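Local coordinates for coat protein (Pseudomonas phage PP7, PDB 2QUD) that assembles as dimers into the T=3 icosahedral capsid, packages the phage genome by binding RNA packaging signals, and represses translation of the viral replicase, at residues 49-52 with 53-57; 90-94 with 95-99. All coordinates share one frame; numbering follows the deposited sequence.

Interaction 1 of 2, residues 49-52 with 53-57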
loop_
_atom_site.group_PDB
_atom_site.type_symbol
_atom_site.label_atom_id
_atom_site.label_comp_id
_atom_site.label_asym_id
_atom_site.label_seq_id
_atom_site.Cartn_x
_atom_site.Cartn_y
_atom_site.Cartn_z
ATOM N N ARG A 49 -15.877 -1.280 1.361
ATOM C CA ARG A 49 -17.224 -0.681 1.384
ATOM C C ARG A 49 -17.573 -0.032 0.048
ATOM O O ARG A 49 -16.720 0.618 -0.581
ATOM C CB ARG A 49 -17.344 0.332 2.538
ATOM C CG ARG A 49 -16.375 1.521 2.464
ATOM C CD ARG A 49 -16.354 2.352 3.763
ATOM N NE ARG A 49 -15.495 1.790 4.826
ATOM C CZ ARG A 49 -15.892 1.301 6.013
ATOM N NH1 ARG A 49 -17.174 1.274 6.391
ATOM N NH2 ARG A 49 -14.975 0.828 6.864
ATOM N N GLN A 50 -18.838 -0.174 -0.355
ATOM C CA GLN A 50 -19.317 0.431 -1.556
ATOM C C GLN A 50 -19.416 1.902 -1.227
ATOM O O GLN A 50 -19.772 2.285 -0.101
ATOM C CB GLN A 50 -20.722 -0.007 -1.932
ATOM C CG GLN A 50 -20.938 -1.448 -2.262
ATOM C CD GLN A 50 -22.325 -1.650 -2.845
ATOM O OE1 GLN A 50 -23.286 -1.952 -2.131
ATOM N NE2 GLN A 50 -22.445 -1.418 -4.140
ATOM N N ASN A 51 -19.192 2.732 -2.225
ATOM C CA ASN A 51 -19.580 4.141 -2.093
ATOM C C ASN A 51 -21.102 4.339 -2.024
ATOM O O ASN A 51 -21.900 3.429 -2.258
ATOM C CB ASN A 51 -18.882 4.986 -3.180
ATOM C CG ASN A 51 -19.471 4.791 -4.574
ATOM O OD1 ASN A 51 -20.326 3.920 -4.812
ATOM N ND2 ASN A 51 -19.031 5.637 -5.510
ATOM N N GLY A 52 -21.503 5.541 -1.668
ATOM C CA GLY A 52 -22.910 5.811 -1.534
ATOM C C GLY A 52 -23.743 5.577 -2.774
ATOM O O GLY A 52 -24.880 5.071 -2.704
ATOM N N ALA A 53 -23.190 5.972 -3.921
ATOM C CA ALA A 53 -23.849 5.818 -5.212
ATOM C C ALA A 53 -23.897 4.388 -5.752
ATOM O O ALA A 53 -24.626 4.128 -6.724
ATOM C CB ALA A 53 -23.199 6.764 -6.255
ATOM N N LYS A 54 -23.109 3.490 -5.146
ATOM C CA LYS A 54 -22.993 2.087 -5.563
ATOM C C LYS A 54 -22.397 1.985 -6.973
ATOM O O LYS A 54 -22.799 1.135 -7.772
ATOM C CB LYS A 54 -24.342 1.357 -5.459
ATOM C CG LYS A 54 -24.964 1.441 -4.056
ATOM C CD LYS A 54 -26.406 0.974 -4.023
ATOM C CE LYS A 54 -26.833 0.578 -2.605
ATOM N NZ LYS A 54 -26.287 1.480 -1.542
ATOM N N THR A 55 -21.433 2.860 -7.252
ATOM C CA THR A 55 -20.686 2.842 -8.512
ATOM C C THR A 55 -19.221 2.433 -8.344
ATOM O O THR A 55 -18.522 2.264 -9.347
ATOM C CB THR A 55 -20.694 4.214 -9.169
ATOM O OG1 THR A 55 -20.104 5.178 -8.282
ATOM C CG2 THR A 55 -22.106 4.621 -9.545
ATOM N N ALA A 56 -18.749 2.319 -7.102
ATOM C CA ALA A 56 -17.356 1.994 -6.837
ATOM C C ALA A 56 -17.275 1.329 -5.484
ATOM O O ALA A 56 -18.198 1.362 -4.674
ATOM C CB ALA A 56 -16.502 3.223 -6.851
ATOM N N TYR A 57 -16.146 0.704 -5.271
ATOM C CA TYR A 57 -15.782 0.108 -3.984
ATOM C C TYR A 57 -14.493 0.750 -3.485
ATOM O O TYR A 57 -13.672 1.183 -4.286
ATOM C CB TYR A 57 -15.542 -1.395 -4.135
ATOM C CG TYR A 57 -16.749 -2.155 -4.621
ATOM C CD1 TYR A 57 -17.628 -2.742 -3.725
ATOM C CD2 TYR A 57 -17.041 -2.246 -5.967
ATOM C CE1 TYR A 57 -18.762 -3.413 -4.177
ATOM C CE2 TYR A 57 -18.165 -2.924 -6.433
ATOM C CZ TYR A 57 -19.022 -3.503 -5.528
ATOM O OH TYR A 57 -20.129 -4.171 -5.980
HETATM O O HOH W 1 -20.827 -0.460 -5.813
HETATM O O HOH W 2 -23.795 2.122 -0.638
#
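Asn51 sits where strand 43-50 gives way to the turn that leads back to Ala56 and Tyr57, and nearly every atom of its side chain meets the residues coming back. Asn51 CB lies 4.0 Å from Ala56 O, and Asn51 CG lies 3.6 Å from Ala56 N. With CG set between the backbone N and the carbonyl carbon (chi1 74°), the amide turns in toward residues 54-56. Asn51 OD1 accepts two backbone hydrogen bonds: Thr55 N approaches it in the carbonyl plane, on a lone pair, at 2.9 Å, whereas Ala56 N comes from well above that plane at 3.2 Å. Asn51 ND2 donates an almost straight bond to Thr55 OG1 (3.0 Å, 171°) that lies in the amide plane, so both ends of the amide are gripped and its rotation is fixed. The backbone adds Asn51 N to Ala56 O, and Lys54 N to Asn51 O across a type I turn. On the face carrying Gln50 and Tyr57, the two side chains run side by side; Gln50 CG reaches Tyr57 CE1 at 3.5 Å, obliquely to the ring, and Gln50 NE2 lies 3.6 Å from Lys54 CB. A water links Lys54 NZ to Asn51 O. This is the tip of an antiparallel beta hairpin, closed by an asparagine that bonds across its turn, and it carries Arg49 and Ala56 of the RNA-binding site.

Interaction 2 of 2, residues 90-94 with 95-99; sequences ANSTE and ASRKS
The extended backbone of Ser92 and Thr93 turns into helical geometry at Glu94, and Thr93 O and Glu94 O accept the i+4 bonds from Arg97 N and Lys98 N. Thr93 is the N-cap: with OG1 between its backbone N and carbonyl carbon (chi1 64°), the hydroxyl faces the first turn and accepts from Ser96 N at 3.0 Å. Ser96 answers through its own hydroxyl, OG donating to Thr93 O at 2.7 Å in the carbonyl plane, on a lone pair. That carbonyl therefore takes Arg97 N as well as the serine hydroxyl, while a bond from Ser96 N to it is weak. Arg97 bends at chi3 (-60°), which folds its guanidinium back over the start of the helix. There Arg97 NH1 donates to Ser92 OG at 3.0 Å with the oxygen in the guanidinium plane; this hydroxyl is also bonded to Val89 O. Glu94 CA lies 3.3 Å above one face of the Arg97 guanidinium, displaced toward its rim, and Arg97 NH2 sits 3.5 Å from Glu94 CB. The Glu94 side chain, extended, crosses that of Arg97 at about a right angle; Glu94 OE2 stays 4.6 Å from Arg97 NH2, beyond a salt bridge, though the opposite charges probably still attract. Arg97 NE has its strongest partner in Val118 O of the second subunit. The capped end thus joins strand 76-89 to helix 94-109 at the dimer interface, where Tyr78 of the second subunit bonds Thr93 N and Gln65 of the second subunit bonds Ser96 O.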
loop_
_atom_site.group_PDB
_atom_site.type_symbol
_atom_site.label_atom_id
_atom_site.label_comp_id
_atom_site.label_asym_id
_atom_site.label_seq_id
_atom_site.Cartn_x
_atom_site.Cartn_y
_atom_site.Cartn_z
ATOM N N ALA A 90 -17.151 -0.093 -10.240
ATOM C CA ALA A 90 -18.037 -1.252 -10.343
ATOM C C ALA A 90 -18.248 -1.748 -11.785
ATOM O O ALA A 90 -18.459 -2.933 -11.986
ATOM C CB ALA A 90 -19.379 -0.963 -9.665
ATOM N N ASN A 91 -18.160 -0.845 -12.765
ATOM C CA ASN A 91 -18.270 -1.215 -14.179
ATOM C C ASN A 91 -16.909 -1.475 -14.841
ATOM O O ASN A 91 -16.797 -1.538 -16.055
ATOM C CB ASN A 91 -19.095 -0.173 -14.956
ATOM C CG ASN A 91 -18.331 1.115 -15.252
ATOM O OD1 ASN A 91 -17.473 1.542 -14.492
ATOM N ND2 ASN A 91 -18.681 1.762 -16.364
ATOM N N SER A 92 -15.864 -1.651 -14.041
ATOM C CA SER A 92 -14.521 -1.887 -14.580
ATOM C C SER A 92 -14.332 -3.265 -15.176
ATOM O O SER A 92 -15.060 -4.194 -14.855
ATOM C CB SER A 92 -13.465 -1.646 -13.499
ATOM O OG SER A 92 -13.608 -2.562 -12.425
ATOM N N THR A 93 -13.320 -3.394 -16.032
ATOM C CA THR A 93 -12.902 -4.696 -16.497
ATOM C C THR A 93 -11.994 -5.386 -15.488
ATOM O O THR A 93 -11.236 -4.729 -14.770
ATOM C CB THR A 93 -12.129 -4.599 -17.830
ATOM O OG1 THR A 93 -10.918 -3.872 -17.619
ATOM C CG2 THR A 93 -12.978 -3.894 -18.938
ATOM N N GLU A 94 -12.036 -6.715 -15.483
ATOM C CA GLU A 94 -11.099 -7.501 -14.682
ATOM C C GLU A 94 -9.651 -7.144 -15.024
ATOM O O GLU A 94 -8.859 -6.903 -14.122
ATOM C CB GLU A 94 -11.356 -9.007 -14.810
ATOM C CG GLU A 94 -10.347 -9.849 -14.035
ATOM C CD GLU A 94 -10.695 -11.313 -13.956
ATOM O OE1 GLU A 94 -9.759 -12.114 -13.761
ATOM O OE2 GLU A 94 -11.875 -11.664 -14.080
ATOM N N ALA A 95 -9.342 -7.011 -16.326
ATOM C CA ALA A 95 -7.977 -6.693 -16.749
ATOM C C ALA A 95 -7.490 -5.380 -16.148
ATOM O O ALA A 95 -6.329 -5.271 -15.747
ATOM C CB ALA A 95 -7.885 -6.630 -18.278
ATOM N N SER A 96 -8.386 -4.400 -16.026
ATOM C CA SER A 96 -8.010 -3.092 -15.460
ATOM C C SER A 96 -7.710 -3.167 -13.953
ATOM O O SER A 96 -6.802 -2.516 -13.462
ATOM C CB SER A 96 -9.077 -1.999 -15.705
ATOM O OG SER A 96 -10.286 -2.239 -15.011
ATOM N N ARG A 97 -8.504 -3.952 -13.236
ATOM C CA ARG A 97 -8.281 -4.174 -11.804
ATOM C C ARG A 97 -6.971 -4.925 -11.586
ATOM O O ARG A 97 -6.183 -4.547 -10.728
ATOM C CB ARG A 97 -9.442 -4.937 -11.179
ATOM C CG ARG A 97 -10.769 -4.185 -11.227
ATOM C CD ARG A 97 -11.866 -4.852 -10.469
ATOM N NE ARG A 97 -12.201 -6.198 -10.937
ATOM C CZ ARG A 97 -13.069 -6.502 -11.896
ATOM N NH1 ARG A 97 -13.700 -5.569 -12.613
ATOM N NH2 ARG A 97 -13.298 -7.778 -12.166
ATOM N N LYS A 98 -6.752 -5.986 -12.377
ATOM C CA LYS A 98 -5.504 -6.756 -12.320
ATOM C C LYS A 98 -4.309 -5.865 -12.672
ATOM O O LYS A 98 -3.265 -5.975 -12.041
ATOM C CB LYS A 98 -5.598 -7.992 -13.216
ATOM C CG LYS A 98 -4.356 -8.804 -13.415
ATOM C CD LYS A 98 -3.654 -9.316 -12.186
ATOM C CE LYS A 98 -2.691 -10.429 -12.608
ATOM N NZ LYS A 98 -1.707 -10.787 -11.565
ATOM N N SER A 99 -4.456 -4.948 -13.640
ATOM C CA SER A 99 -3.375 -4.039 -14.005
ATOM C C SER A 99 -3.021 -3.095 -12.848
ATOM O O SER A 99 -1.855 -2.884 -12.538
ATOM C CB SER A 99 -3.731 -3.231 -15.256
ATOM O OG SER A 99 -2.707 -2.308 -15.591
#

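How the interactions relate
Interaction 1 closes before interaction 2 opens, and strand 56-68 leads from the hairpin tip to strand 76-89, whose end runs into the capped helix. Their centres are 15 Å apart, yet they touch: Thr55 O and Ala90 N are 2.9 Å apart, a probable hydrogen bond between the hairpin turn and the loop before the helix. Ala90 CB also packs against Tyr57 CE2 at 4.0 Å. Interaction 1 belongs to the RNA-binding surface directly, and the Ala56 side chain is about 4 Å from that of Thr87, another RNA-binding residue. Interaction 2 stands further off, the Ser92 side chain being about 9 Å from that of Ala56, and most of its residues lie within reach of the second subunit, which interaction 1 meets through Tyr57.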